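Local coordinates for ubiquitin-conjugating enzyme E2, putative (Plasmodium falciparum, PDB 2Q0V), which probably takes part in ubiquitin transfer as an E2-like protein, perhaps as a UBE2V-type variant, at residues A[42-47]-A[55-60]; A[76-81]-A[127-132]; A[66-71]-A[144-149]; A[97-102]-A[139-144]; A[82-87]-A[117-122]. All blocks are in the same frame, centred on the assembly; numbering follows the deposited sequence.

Contact 1: residues A[42-47]-A[55-60]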
# COMPACT_ATOMS: atom_id res chain seq x y z
N VAL A 42 -9.12 0.00 -3.68
CA VAL A 42 -7.72 -0.33 -3.73
C VAL A 42 -7.63 -1.62 -4.52
O VAL A 42 -8.56 -2.40 -4.57
CB VAL A 42 -7.01 -0.47 -2.34
CG1 VAL A 42 -7.31 0.69 -1.40
CG2 VAL A 42 -7.30 -1.83 -1.69
N SER A 43 -6.50 -1.80 -5.18
CA SER A 43 -6.18 -3.10 -5.72
C SER A 43 -4.70 -3.37 -5.43
O SER A 43 -3.93 -2.46 -5.12
CB SER A 43 -6.51 -3.15 -7.19
OG SER A 43 -5.60 -2.34 -7.88
N PHE A 44 -4.34 -4.64 -5.46
CA PHE A 44 -2.95 -5.04 -5.24
C PHE A 44 -2.68 -6.41 -5.83
O PHE A 44 -3.57 -7.27 -5.91
CB PHE A 44 -2.55 -4.96 -3.75
CG PHE A 44 -3.37 -5.82 -2.83
CD1 PHE A 44 -2.93 -7.08 -2.45
CD2 PHE A 44 -4.57 -5.37 -2.31
CE1 PHE A 44 -3.68 -7.89 -1.56
CE2 PHE A 44 -5.34 -6.16 -1.43
CZ PHE A 44 -4.89 -7.43 -1.06
N GLY A 45 -1.43 -6.59 -6.27
CA GLY A 45 -0.99 -7.86 -6.82
C GLY A 45 0.50 -7.88 -7.06
O GLY A 45 1.21 -6.93 -6.72
N LEU A 46 0.99 -8.96 -7.63
CA LEU A 46 2.40 -9.12 -7.89
C LEU A 46 2.81 -8.24 -9.06
O LEU A 46 2.07 -8.10 -10.02
CB LEU A 46 2.71 -10.58 -8.18
CG LEU A 46 2.72 -11.51 -6.96
CD1 LEU A 46 3.04 -12.91 -7.43
CD2 LEU A 46 3.73 -11.08 -5.94
N GLU A 47 3.97 -7.63 -8.94
CA GLU A 47 4.56 -6.85 -10.03
C GLU A 47 4.78 -7.76 -11.24
O GLU A 47 4.46 -7.39 -12.38
CB GLU A 47 5.88 -6.26 -9.55
CG GLU A 47 6.49 -5.18 -10.42
CD GLU A 47 7.66 -4.49 -9.72
OE1 GLU A 47 8.13 -5.01 -8.66
OE2 GLU A 47 8.12 -3.43 -10.20
N SER A 55 7.67 -10.77 -3.25
CA SER A 55 8.14 -9.65 -2.48
C SER A 55 7.66 -8.29 -2.99
O SER A 55 7.45 -7.38 -2.19
CB SER A 55 9.67 -9.66 -2.39
OG SER A 55 10.13 -10.82 -1.75
N ASN A 56 7.53 -8.16 -4.30
CA ASN A 56 7.22 -6.88 -4.96
C ASN A 56 5.77 -6.81 -5.48
O ASN A 56 5.33 -7.65 -6.27
CB ASN A 56 8.18 -6.64 -6.13
CG ASN A 56 9.30 -5.65 -5.77
OD1 ASN A 56 10.38 -6.04 -5.26
ND2 ASN A 56 9.04 -4.35 -6.04
N TRP A 57 5.05 -5.79 -5.04
CA TRP A 57 3.62 -5.70 -5.36
C TRP A 57 3.29 -4.44 -6.08
O TRP A 57 3.67 -3.35 -5.63
CB TRP A 57 2.75 -5.83 -4.09
CG TRP A 57 2.94 -7.16 -3.37
CD1 TRP A 57 4.06 -7.58 -2.71
CD2 TRP A 57 1.99 -8.22 -3.25
NE1 TRP A 57 3.87 -8.83 -2.18
CE2 TRP A 57 2.61 -9.25 -2.50
CE3 TRP A 57 0.68 -8.39 -3.69
CZ2 TRP A 57 1.96 -10.46 -2.20
CZ3 TRP A 57 0.03 -9.58 -3.40
CH2 TRP A 57 0.67 -10.60 -2.65
N SER A 58 2.57 -4.59 -7.19
CA SER A 58 1.92 -3.48 -7.88
C SER A 58 0.53 -3.20 -7.31
O SER A 58 -0.32 -4.09 -7.27
CB SER A 58 1.82 -3.78 -9.37
OG SER A 58 3.09 -3.65 -9.95
N CYS A 59 0.31 -1.95 -6.90
CA CYS A 59 -0.89 -1.51 -6.19
C CYS A 59 -1.53 -0.27 -6.81
O CYS A 59 -0.87 0.55 -7.43
CB CYS A 59 -0.55 -1.24 -4.73
SG CYS A 59 0.29 -2.62 -3.91
N THR A 60 -2.84 -0.16 -6.63
CA THR A 60 -3.60 1.01 -7.06
C THR A 60 -4.48 1.54 -5.92
O THR A 60 -5.15 0.76 -5.21
CB THR A 60 -4.50 0.66 -8.26
OG1 THR A 60 -3.68 0.17 -9.34
CG2 THR A 60 -5.23 1.86 -8.76
O HOH W 1 -3.13 -3.09 -9.12
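L46 and W57 meet at the tight part of this contact: L46 leaves its strand pointing away, and only its end returns over the indole, where CD2 of L46 stands 4.2 Å from the centroid of the six-membered ring and 15° off its normal, a CH-pi contact. F44 lies alongside W57, pointing the same way, its CD1 4.0 Å from W57 CZ3, which sits at the edge of the phenyl ring. The F44 ring takes the position between backbone N and carbonyl carbon (chi1 59°), and F44 CB touches C59 SG at 3.7 Å. I125 and L129 of helix 125-135 cover F44 too, while L26 and L30 of helix 22-34 close on W57.

The other face is polar and wetter. S43 OG holds a water at 2.9 Å, and the same water makes a weak 3.3 Å link to T60 OG1. Exposed E47 runs beside N56.

Backbone bonds join the antiparallel strands throughout. S43 and T60 exchange a pair, G45 N reaches S58 O at 2.9 Å with a weak return bond from S58 N, and E47 N gives N56 O an almost straight 174° bond. This chemistry is consistent with a hairpin held by main-chain bonds, one face apolar under the helices, the other carrying hydroxyls and a water.

Contact 2: residues A[76-81]-A[127-132]; sequences LTIFCD and TILISL
The hydrophobic core of the ubiquitin-conjugating fold, where helix 125-135 packs against the antiparallel sheet, is built here by L76 and I78 of strand 73-79. Both CB atoms point toward the helix, as expected for alternate residues of a strand, and meet I128, L129 and L132. The axes of the short strand and helix segments approach to 11.3 Å, so the gap is bridged wholly by branched aliphatic side chains.

L76 and L132 reach toward each other tip to tip, CD1 of L76 lying 3.7 Å from CD1 of L132. A chi1 of 48° and an extended chi2 carry that L76 methyl to the helix. I78 uses one methyl for two partners: its CD1 is 4.0 Å from I128 CG2, again end on, and 3.9 Å from L129 CD2, whose side chain passes at a slant. L129 leaves the helix pointing to one side of the strand, but its end comes nearer, so that CD2 also lies within 4.3 Å of L76 CG.

All five residues are buried, and the contact centre lies about 2 Å from the centre of the chain. V91 of the next strand touches L76 and I128, and I61 of the preceding strand touches L76 and L132. Leucine and isoleucine methyls meeting between a sheet face and a covering helix are typical of an alpha/beta core such as that of the UBC fold.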
# COMPACT_ATOMS: atom_id res chain seq x y z
N LEU A 76 1.34 2.48 -7.13
CA LEU A 76 2.37 2.35 -6.16
C LEU A 76 2.96 0.96 -6.08
O LEU A 76 2.44 0.03 -6.67
CB LEU A 76 1.97 2.93 -4.80
CG LEU A 76 0.72 2.76 -3.96
CD1 LEU A 76 0.96 3.61 -2.73
CD2 LEU A 76 -0.58 3.18 -4.65
N THR A 77 4.10 0.86 -5.41
CA THR A 77 4.88 -0.35 -5.35
C THR A 77 5.14 -0.65 -3.88
O THR A 77 5.60 0.21 -3.15
CB THR A 77 6.22 -0.18 -6.17
OG1 THR A 77 5.90 0.02 -7.55
CG2 THR A 77 7.12 -1.40 -6.07
N ILE A 78 4.78 -1.85 -3.45
CA ILE A 78 5.05 -2.30 -2.07
C ILE A 78 6.09 -3.43 -2.10
O ILE A 78 5.97 -4.38 -2.85
CB ILE A 78 3.72 -2.67 -1.31
CG1 ILE A 78 2.89 -1.40 -1.12
CG2 ILE A 78 4.01 -3.30 0.04
CD1 ILE A 78 1.63 -1.53 -0.26
N PHE A 79 7.14 -3.31 -1.32
CA PHE A 79 8.14 -4.34 -1.32
C PHE A 79 8.21 -5.00 0.04
O PHE A 79 8.54 -4.33 1.01
CB PHE A 79 9.53 -3.77 -1.66
CG PHE A 79 10.64 -4.79 -1.52
CD1 PHE A 79 10.85 -5.72 -2.53
CD2 PHE A 79 11.41 -4.85 -0.37
CE1 PHE A 79 11.83 -6.69 -2.41
CE2 PHE A 79 12.41 -5.83 -0.23
CZ PHE A 79 12.61 -6.75 -1.25
N CYS A 80 7.93 -6.29 0.09
CA CYS A 80 8.01 -7.05 1.36
C CYS A 80 9.34 -7.81 1.47
O CYS A 80 9.53 -8.81 0.78
CB CYS A 80 6.86 -8.06 1.45
SG CYS A 80 5.17 -7.39 1.24
N ASP A 81 10.25 -7.36 2.34
CA ASP A 81 11.52 -8.09 2.53
C ASP A 81 11.34 -9.47 3.21
O ASP A 81 10.20 -9.91 3.45
CB ASP A 81 12.58 -7.22 3.25
CG ASP A 81 12.28 -7.02 4.71
OD1 ASP A 81 11.53 -7.84 5.27
OD2 ASP A 81 12.81 -6.04 5.32
N THR A 127 -4.13 -3.12 4.54
CA THR A 127 -4.11 -2.09 5.62
C THR A 127 -3.38 -0.81 5.21
O THR A 127 -3.81 0.30 5.56
CB THR A 127 -3.43 -2.60 6.94
OG1 THR A 127 -3.87 -3.94 7.21
CG2 THR A 127 -3.82 -1.75 8.11
N ILE A 128 -2.26 -0.98 4.52
CA ILE A 128 -1.44 0.15 4.08
C ILE A 128 -2.22 0.95 3.03
O ILE A 128 -2.37 2.14 3.14
CB ILE A 128 -0.09 -0.35 3.50
CG1 ILE A 128 0.75 -1.07 4.58
CG2 ILE A 128 0.65 0.82 2.78
CD1 ILE A 128 1.97 -1.86 4.00
N LEU A 129 -2.75 0.25 2.04
CA LEU A 129 -3.52 0.88 0.98
C LEU A 129 -4.71 1.64 1.53
O LEU A 129 -4.83 2.82 1.26
CB LEU A 129 -3.88 -0.14 -0.11
CG LEU A 129 -2.62 -0.74 -0.76
CD1 LEU A 129 -2.93 -1.85 -1.77
CD2 LEU A 129 -1.63 0.34 -1.33
N ILE A 130 -5.52 0.98 2.37
CA ILE A 130 -6.58 1.61 3.16
C ILE A 130 -6.15 2.82 3.98
O ILE A 130 -6.78 3.86 3.97
CB ILE A 130 -7.23 0.59 4.11
CG1 ILE A 130 -7.93 -0.49 3.32
CG2 ILE A 130 -8.25 1.29 5.09
CD1 ILE A 130 -8.56 -1.63 4.27
N SER A 131 -5.04 2.69 4.68
CA SER A 131 -4.48 3.80 5.45
C SER A 131 -4.10 5.00 4.63
O SER A 131 -4.26 6.13 5.08
CB SER A 131 -3.27 3.34 6.25
OG SER A 131 -3.76 2.63 7.35
N LEU A 132 -3.56 4.75 3.44
CA LEU A 132 -3.19 5.81 2.51
C LEU A 132 -4.41 6.52 1.94
O LEU A 132 -4.44 7.75 1.84
CB LEU A 132 -2.27 5.28 1.41
CG LEU A 132 -0.83 4.94 1.88
CD1 LEU A 132 -0.05 4.21 0.74
CD2 LEU A 132 -0.10 6.19 2.32

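Contact 3: residues A[66-71]-A[144-149]; sequences GTVFEN and LPQPNE
F69 and Q146 cross at about a right angle, the phenyl and carboxamide planes being 53° apart. The amide nitrogen comes in obliquely to the ring, NE2 of Q146 standing 3.4 Å from F69 CE2. V68 also lies nearly perpendicular to Q146, and its CG2 faces the bonded pair of Q146 NE2, at 3.6 Å, and L144 O, at 3.2 Å. The same methyl rests on one face of the F69 ring, offset toward the rim.

A bend at chi2 (-59°) curls the glutamine amide back, where two bonds hold it: Q146 NE2 donates to L144 O at 3.0 Å, from well above the carbonyl plane, and Q146 OE1 accepts from the backbone N of E98.

The 66-71 segment lies in the loop between strands 56-62 and 73-79, and makes a type I turn from T67 to E70. The chain after helix 125-135 runs past it at the surface, while F69 points inward to Y74 of strand 73-79 and to M136, just beyond that helix.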
# COMPACT_ATOMS: atom_id res chain seq x y z
N GLY A 66 -14.21 14.18 -2.92
CA GLY A 66 -14.37 15.42 -2.18
C GLY A 66 -13.06 16.04 -1.76
O GLY A 66 -13.03 16.84 -0.82
N THR A 67 -11.97 15.69 -2.44
CA THR A 67 -10.65 16.11 -2.01
C THR A 67 -9.89 16.49 -3.26
O THR A 67 -10.37 16.25 -4.37
CB THR A 67 -9.91 14.96 -1.24
OG1 THR A 67 -9.76 13.81 -2.10
CG2 THR A 67 -10.71 14.53 -0.03
N VAL A 68 -8.70 17.06 -3.11
CA VAL A 68 -7.85 17.34 -4.26
C VAL A 68 -7.41 16.07 -5.02
O VAL A 68 -6.74 16.16 -6.07
CB VAL A 68 -6.57 18.09 -3.81
CG1 VAL A 68 -6.91 19.55 -3.40
CG2 VAL A 68 -5.91 17.35 -2.66
N PHE A 69 -7.76 14.90 -4.48
CA PHE A 69 -7.33 13.59 -4.99
C PHE A 69 -8.46 12.95 -5.80
O PHE A 69 -8.27 11.97 -6.49
CB PHE A 69 -6.95 12.64 -3.84
CG PHE A 69 -5.91 13.21 -2.90
CD1 PHE A 69 -6.29 13.77 -1.68
CD2 PHE A 69 -4.57 13.21 -3.25
CE1 PHE A 69 -5.37 14.30 -0.82
CE2 PHE A 69 -3.62 13.75 -2.40
CZ PHE A 69 -4.03 14.31 -1.17
N GLU A 70 -9.65 13.52 -5.64
CA GLU A 70 -10.88 13.15 -6.33
C GLU A 70 -10.64 12.69 -7.76
O GLU A 70 -10.04 13.44 -8.56
CB GLU A 70 -11.73 14.40 -6.39
CG GLU A 70 -13.21 14.18 -6.38
CD GLU A 70 -13.94 15.50 -6.27
OE1 GLU A 70 -13.38 16.53 -6.71
OE2 GLU A 70 -15.07 15.52 -5.75
N ASN A 71 -11.11 11.49 -8.07
CA ASN A 71 -11.08 10.95 -9.46
C ASN A 71 -9.72 10.65 -10.07
O ASN A 71 -9.60 10.45 -11.28
CB ASN A 71 -11.89 11.83 -10.43
CG ASN A 71 -13.37 11.83 -10.10
OD1 ASN A 71 -13.98 10.77 -9.90
ND2 ASN A 71 -13.95 13.03 -10.02
N LEU A 144 -4.53 20.14 -0.20
CA LEU A 144 -3.16 20.34 -0.64
C LEU A 144 -3.08 20.41 -2.18
O LEU A 144 -3.64 19.55 -2.87
CB LEU A 144 -2.29 19.21 -0.11
CG LEU A 144 -1.07 19.51 0.76
CD1 LEU A 144 -0.55 18.17 1.30
CD2 LEU A 144 0.03 20.25 0.00
N PRO A 145 -2.43 21.46 -2.73
CA PRO A 145 -2.23 21.54 -4.20
C PRO A 145 -1.40 20.38 -4.78
O PRO A 145 -0.29 20.11 -4.33
CB PRO A 145 -1.52 22.89 -4.39
CG PRO A 145 -1.86 23.69 -3.12
CD PRO A 145 -1.90 22.66 -2.03
N GLN A 146 -1.95 19.73 -5.81
CA GLN A 146 -1.41 18.49 -6.37
C GLN A 146 -0.62 18.66 -7.67
O GLN A 146 -0.90 19.57 -8.45
CB GLN A 146 -2.56 17.51 -6.63
CG GLN A 146 -3.31 17.06 -5.38
CD GLN A 146 -2.41 16.37 -4.39
OE1 GLN A 146 -1.66 15.45 -4.75
NE2 GLN A 146 -2.43 16.83 -3.14
N PRO A 147 0.35 17.74 -7.94
CA PRO A 147 0.96 17.68 -9.27
C PRO A 147 -0.10 17.46 -10.36
O PRO A 147 -1.26 17.15 -10.04
CB PRO A 147 1.89 16.46 -9.18
CG PRO A 147 2.12 16.26 -7.72
CD PRO A 147 0.90 16.72 -7.02
N ASN A 148 0.26 17.61 -11.64
CA ASN A 148 -0.68 17.29 -12.72
C ASN A 148 -1.04 15.81 -12.71
O ASN A 148 -0.20 14.98 -12.35
CB ASN A 148 -0.14 17.70 -14.10
CG ASN A 148 -0.03 19.22 -14.27
OD1 ASN A 148 -0.95 19.97 -13.91
ND2 ASN A 148 1.09 19.67 -14.82
N GLU A 149 -2.27 15.50 -13.10
CA GLU A 149 -2.77 14.13 -13.07
C GLU A 149 -1.98 13.20 -13.99
O GLU A 149 -1.67 13.55 -15.12
CB GLU A 149 -4.28 14.07 -13.39
CG GLU A 149 -4.79 12.67 -13.74
CD GLU A 149 -6.30 12.52 -13.60
OE1 GLU A 149 -7.01 13.54 -13.67
OE2 GLU A 149 -6.77 11.36 -13.43

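Contact 4: residues A[97-102]-A[139-144]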
# COMPACT_ATOMS: atom_id res chain seq x y z
N ILE A 97 2.31 12.51 -5.98
CA ILE A 97 1.33 12.90 -5.00
C ILE A 97 1.96 13.89 -4.01
O ILE A 97 3.17 13.89 -3.79
CB ILE A 97 0.72 11.63 -4.31
CG1 ILE A 97 -0.62 11.95 -3.63
CG2 ILE A 97 1.74 10.92 -3.41
CD1 ILE A 97 -1.29 10.73 -3.02
N GLU A 98 1.13 14.76 -3.45
CA GLU A 98 1.56 15.57 -2.31
C GLU A 98 0.73 15.17 -1.12
O GLU A 98 -0.49 15.38 -1.10
CB GLU A 98 1.43 17.08 -2.60
CG GLU A 98 2.40 17.54 -3.67
CD GLU A 98 3.80 17.83 -3.14
OE1 GLU A 98 3.90 18.49 -2.07
OE2 GLU A 98 4.78 17.40 -3.78
N MET A 99 1.40 14.53 -0.16
CA MET A 99 0.78 14.14 1.11
C MET A 99 1.80 14.30 2.21
O MET A 99 2.99 14.03 2.00
CB MET A 99 0.31 12.69 1.08
CG MET A 99 -0.99 12.45 0.38
SD MET A 99 -1.88 10.98 0.97
CE MET A 99 -0.67 9.72 0.71
N SER A 100 1.36 14.70 3.40
CA SER A 100 2.30 14.86 4.52
C SER A 100 3.14 13.61 4.88
O SER A 100 4.19 13.74 5.50
CB SER A 100 1.61 15.46 5.74
OG SER A 100 0.75 14.50 6.35
N CYS A 101 2.70 12.42 4.50
CA CYS A 101 3.47 11.18 4.77
C CYS A 101 4.18 10.63 3.52
O CYS A 101 4.65 9.49 3.53
CB CYS A 101 2.55 10.10 5.35
SG CYS A 101 1.27 9.61 4.18
N VAL A 102 4.24 11.42 2.45
CA VAL A 102 5.00 11.06 1.25
C VAL A 102 6.20 12.01 1.07
O VAL A 102 6.04 13.23 1.10
CB VAL A 102 4.08 11.04 -0.02
CG1 VAL A 102 4.86 10.82 -1.29
CG2 VAL A 102 3.00 9.99 0.12
N SER A 139 -7.04 16.87 7.11
CA SER A 139 -7.06 18.31 6.83
C SER A 139 -5.68 18.84 6.43
O SER A 139 -5.57 19.90 5.78
CB SER A 139 -7.64 19.09 8.02
OG SER A 139 -9.05 18.83 8.12
N ALA A 140 -4.63 18.12 6.83
CA ALA A 140 -3.29 18.43 6.36
C ALA A 140 -3.07 18.04 4.88
O ALA A 140 -2.10 18.48 4.25
CB ALA A 140 -2.27 17.77 7.24
N ASN A 141 -3.99 17.23 4.31
CA ASN A 141 -3.83 16.70 2.94
C ASN A 141 -4.92 17.08 1.95
O ASN A 141 -4.63 17.33 0.79
CB ASN A 141 -3.67 15.16 2.91
CG ASN A 141 -2.44 14.66 3.64
OD1 ASN A 141 -1.35 15.21 3.55
ND2 ASN A 141 -2.62 13.55 4.33
N LYS A 142 -6.18 17.08 2.38
CA LYS A 142 -7.33 17.15 1.45
C LYS A 142 -7.49 18.42 0.60
O LYS A 142 -8.24 18.41 -0.37
CB LYS A 142 -8.63 16.88 2.18
CG LYS A 142 -9.13 18.06 3.00
CD LYS A 142 -10.04 17.55 4.04
CE LYS A 142 -11.18 18.46 4.28
NZ LYS A 142 -11.77 18.02 5.57
N ARG A 143 -6.82 19.50 1.00
CA ARG A 143 -6.83 20.77 0.27
C ARG A 143 -5.44 21.10 -0.26
O ARG A 143 -5.21 22.20 -0.73
CB ARG A 143 -7.30 21.92 1.18
CG ARG A 143 -8.82 21.98 1.37
CD ARG A 143 -9.23 23.10 2.34
NE ARG A 143 -8.67 22.88 3.68
CZ ARG A 143 -9.34 22.34 4.71
NH1 ARG A 143 -8.71 22.18 5.88
NH2 ARG A 143 -10.62 21.96 4.59
N LEU A 144 -4.53 20.14 -0.20
CA LEU A 144 -3.16 20.34 -0.64
C LEU A 144 -3.08 20.41 -2.18
O LEU A 144 -3.64 19.55 -2.87
CB LEU A 144 -2.29 19.21 -0.11
CG LEU A 144 -1.07 19.51 0.76
CD1 LEU A 144 -0.55 18.17 1.30
CD2 LEU A 144 0.03 20.25 0.00
O HOH W 2 -0.61 12.29 5.61
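With its CG anti to the carbonyl carbon (chi1 -62°) and its amide twisted by chi2 of -42°, N141 points its carboxamide at the main chain of S100. The side-chain oxygen OD1 of N141 accepts from S100 N at 2.8 Å, in a nearly straight bond (173°) whose donor is tilted somewhat from the carbonyl plane. S100 OG binds a water at 2.7 Å. That water accepts from N141 ND2, also at 2.7 Å, so both ends of the amide are used to span the gap; ND2 donates besides to the O of E135, which fixes the rotation of the group.

In the ubiquitin-conjugating fold these are two loops, one leaving the last sheet strand and one following helix 125-135. Each is folded by a type I turn, M99 to V102 and N141 to L144.

M99 and N141 cross at about a right angle, with M99 CB 3.9 Å from N141 OD1, while the thioether of M99 turns inward to F93 and L132. On the exposed side, L144 CD1 lies against the backbone carbonyl of E98, 3.7 Å from its O.

Contact 5: residues A[82-87]-A[117-122]; sequences DNYPDS and KNWNRN. With PO4 (phosphate ion), chain B.
The indole of W119 has the carbonyl carbon of S87 over one face, while at its edge lie the carbonyl oxygens of P85 and D86. W119 NE1 donates to P85 O at 2.8 Å, with the acceptor in the ring plane and the N-H...O angle 171°. The ring reaches the other segment because chi1 (178°) sends CG directly opposite the backbone N. The neighbouring flat group is the Y84 phenol, whose one face carries P85 CB over its centre; its CE1 meets W119 CZ2 at 3.9 Å, the two side chains crossing at about a right angle.

The guanidinium of R121 is used on a face and an edge. P85 CG sits over one face, 3.3 Å from R121 NH1, and D86 OD1 lies at the edge, 2.7 Å from R121 NE, in a salt bridge. The carboxylate plane is turned 63° from the guanidinium, and NE comes from above it. Beyond this cluster, K117 NZ hydrogen-bonds O3 of a phosphate ion at 2.7 Å, probably picked up from the crystallisation liquor.

The phenol oxygen of Y84 is tied to E29 of helix 22-34, and R25 from that helix donates to R121 O. A cis Tyr-Pro bond, the tyrosine packed on that proline, and a tryptophan N-H bonded to the proline carbonyl fit the Tyr-Pro-x-x-Pro-Pro motif (Y84 to P89) of ubiquitin-conjugating enzymes.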
# COMPACT_ATOMS: atom_id res chain seq x y z
N ASP A 82 12.45 -10.16 3.49
CA ASP A 82 12.32 -11.52 4.01
C ASP A 82 11.90 -11.61 5.50
O ASP A 82 11.53 -12.69 5.96
CB ASP A 82 13.51 -12.42 3.62
CG ASP A 82 13.22 -13.27 2.33
OD1 ASP A 82 12.81 -14.46 2.47
OD2 ASP A 82 13.35 -12.74 1.19
N ASN A 83 11.89 -10.47 6.21
CA ASN A 83 11.35 -10.39 7.58
C ASN A 83 9.83 -10.12 7.64
O ASN A 83 9.23 -10.09 8.73
CB ASN A 83 12.09 -9.32 8.41
CG ASN A 83 13.62 -9.50 8.43
OD1 ASN A 83 14.14 -10.63 8.39
ND2 ASN A 83 14.34 -8.37 8.50
N TYR A 84 9.22 -9.88 6.47
CA TYR A 84 7.78 -9.68 6.36
C TYR A 84 7.01 -10.95 6.72
O TYR A 84 7.34 -12.01 6.22
CB TYR A 84 7.42 -9.28 4.93
CG TYR A 84 5.96 -8.96 4.79
CD1 TYR A 84 5.47 -7.69 5.12
CD2 TYR A 84 5.04 -9.94 4.38
CE1 TYR A 84 4.14 -7.39 5.02
CE2 TYR A 84 3.68 -9.63 4.27
CZ TYR A 84 3.25 -8.35 4.59
OH TYR A 84 1.93 -8.02 4.50
N PRO A 85 5.92 -10.85 7.51
CA PRO A 85 5.15 -9.72 8.04
C PRO A 85 5.61 -9.07 9.33
O PRO A 85 4.95 -8.13 9.79
CB PRO A 85 3.77 -10.33 8.28
CG PRO A 85 4.06 -11.69 8.69
CD PRO A 85 5.29 -12.13 7.89
N ASP A 86 6.70 -9.54 9.93
CA ASP A 86 7.12 -8.97 11.21
C ASP A 86 7.68 -7.55 11.09
O ASP A 86 7.61 -6.75 12.04
CB ASP A 86 8.07 -9.92 11.95
CG ASP A 86 7.37 -11.18 12.40
OD1 ASP A 86 6.49 -11.10 13.31
OD2 ASP A 86 7.66 -12.25 11.83
N SER A 87 8.23 -7.23 9.92
CA SER A 87 8.71 -5.90 9.61
C SER A 87 7.82 -5.24 8.55
O SER A 87 7.27 -5.95 7.71
CB SER A 87 10.15 -5.98 9.09
OG SER A 87 11.04 -6.35 10.15
N LYS A 117 4.77 3.28 11.28
CA LYS A 117 5.48 3.69 12.47
C LYS A 117 5.35 2.65 13.58
O LYS A 117 6.35 2.12 14.09
CB LYS A 117 4.89 5.00 12.98
CG LYS A 117 5.75 5.69 14.00
CD LYS A 117 4.98 6.77 14.70
CE LYS A 117 5.71 7.06 16.02
NZ LYS A 117 5.15 8.17 16.87
N ASN A 118 4.11 2.35 13.94
CA ASN A 118 3.83 1.36 14.97
C ASN A 118 3.35 0.11 14.30
O ASN A 118 2.27 -0.35 14.62
CB ASN A 118 2.73 1.85 15.89
CG ASN A 118 2.98 3.23 16.39
OD1 ASN A 118 2.23 4.15 16.09
ND2 ASN A 118 4.08 3.40 17.13
N TRP A 119 4.15 -0.42 13.38
CA TRP A 119 3.74 -1.60 12.63
C TRP A 119 3.43 -2.71 13.61
O TRP A 119 3.92 -2.69 14.75
CB TRP A 119 4.80 -2.00 11.59
CG TRP A 119 4.52 -3.24 10.78
CD1 TRP A 119 5.02 -4.50 11.01
CD2 TRP A 119 3.71 -3.36 9.59
NE1 TRP A 119 4.57 -5.38 10.05
CE2 TRP A 119 3.77 -4.72 9.17
CE3 TRP A 119 2.94 -2.46 8.84
CZ2 TRP A 119 3.08 -5.19 8.05
CZ3 TRP A 119 2.27 -2.93 7.72
CH2 TRP A 119 2.34 -4.28 7.34
N ASN A 120 2.58 -3.65 13.16
CA ASN A 120 2.10 -4.81 13.91
C ASN A 120 2.01 -5.87 12.80
O ASN A 120 1.63 -5.54 11.66
CB ASN A 120 0.74 -4.43 14.53
CG ASN A 120 0.08 -5.56 15.32
OD1 ASN A 120 -0.29 -6.60 14.76
ND2 ASN A 120 -0.15 -5.32 16.63
N ARG A 121 2.41 -7.11 13.07
CA ARG A 121 2.40 -8.14 12.00
C ARG A 121 0.98 -8.52 11.52
O ARG A 121 0.80 -9.27 10.57
CB ARG A 121 3.21 -9.39 12.41
CG ARG A 121 2.50 -10.37 13.40
CD ARG A 121 3.44 -11.49 14.01
NE ARG A 121 4.13 -12.36 13.03
CZ ARG A 121 3.53 -13.03 12.05
NH1 ARG A 121 4.24 -13.79 11.22
NH2 ARG A 121 2.21 -12.93 11.88
N ASN A 122 -0.03 -8.01 12.21
CA ASN A 122 -1.42 -8.23 11.84
C ASN A 122 -1.98 -7.22 10.81
O ASN A 122 -3.12 -7.37 10.37
CB ASN A 122 -2.31 -8.22 13.08
CG ASN A 122 -1.93 -9.28 14.09
OD1 ASN A 122 -1.97 -10.49 13.81
ND2 ASN A 122 -1.56 -8.83 15.27
P PO4 B . 2.20 7.43 18.32
O1 PO4 B . 2.28 8.94 18.28
O2 PO4 B . 1.64 6.92 17.00
O3 PO4 B . 3.56 6.82 18.55
O4 PO4 B . 1.31 7.03 19.47

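From the N terminus, contact 1 closes first: a short hairpin over by residue 60, before the other four begin. Contact 3 then spans the rest, its loop from 66-71 to 144-149 enclosing contacts 2, 4 and 5. Contact 5 nests inside contact 2, whereas contact 4 crosses both, its first segment lying between theirs and its second beyond. Strands 56-62 of contact 1 and 73-79 of contact 2 are neighbours in one sheet, bonded for instance from W57 N to I78 O. Contact 2 touches contact 4 through L132 and M99, and contact 5 through I128 and W119. Contacts 3 and 4 share L144 and form one end of the molecule, with contact 5 about 30 Å from contact 3, centre to centre.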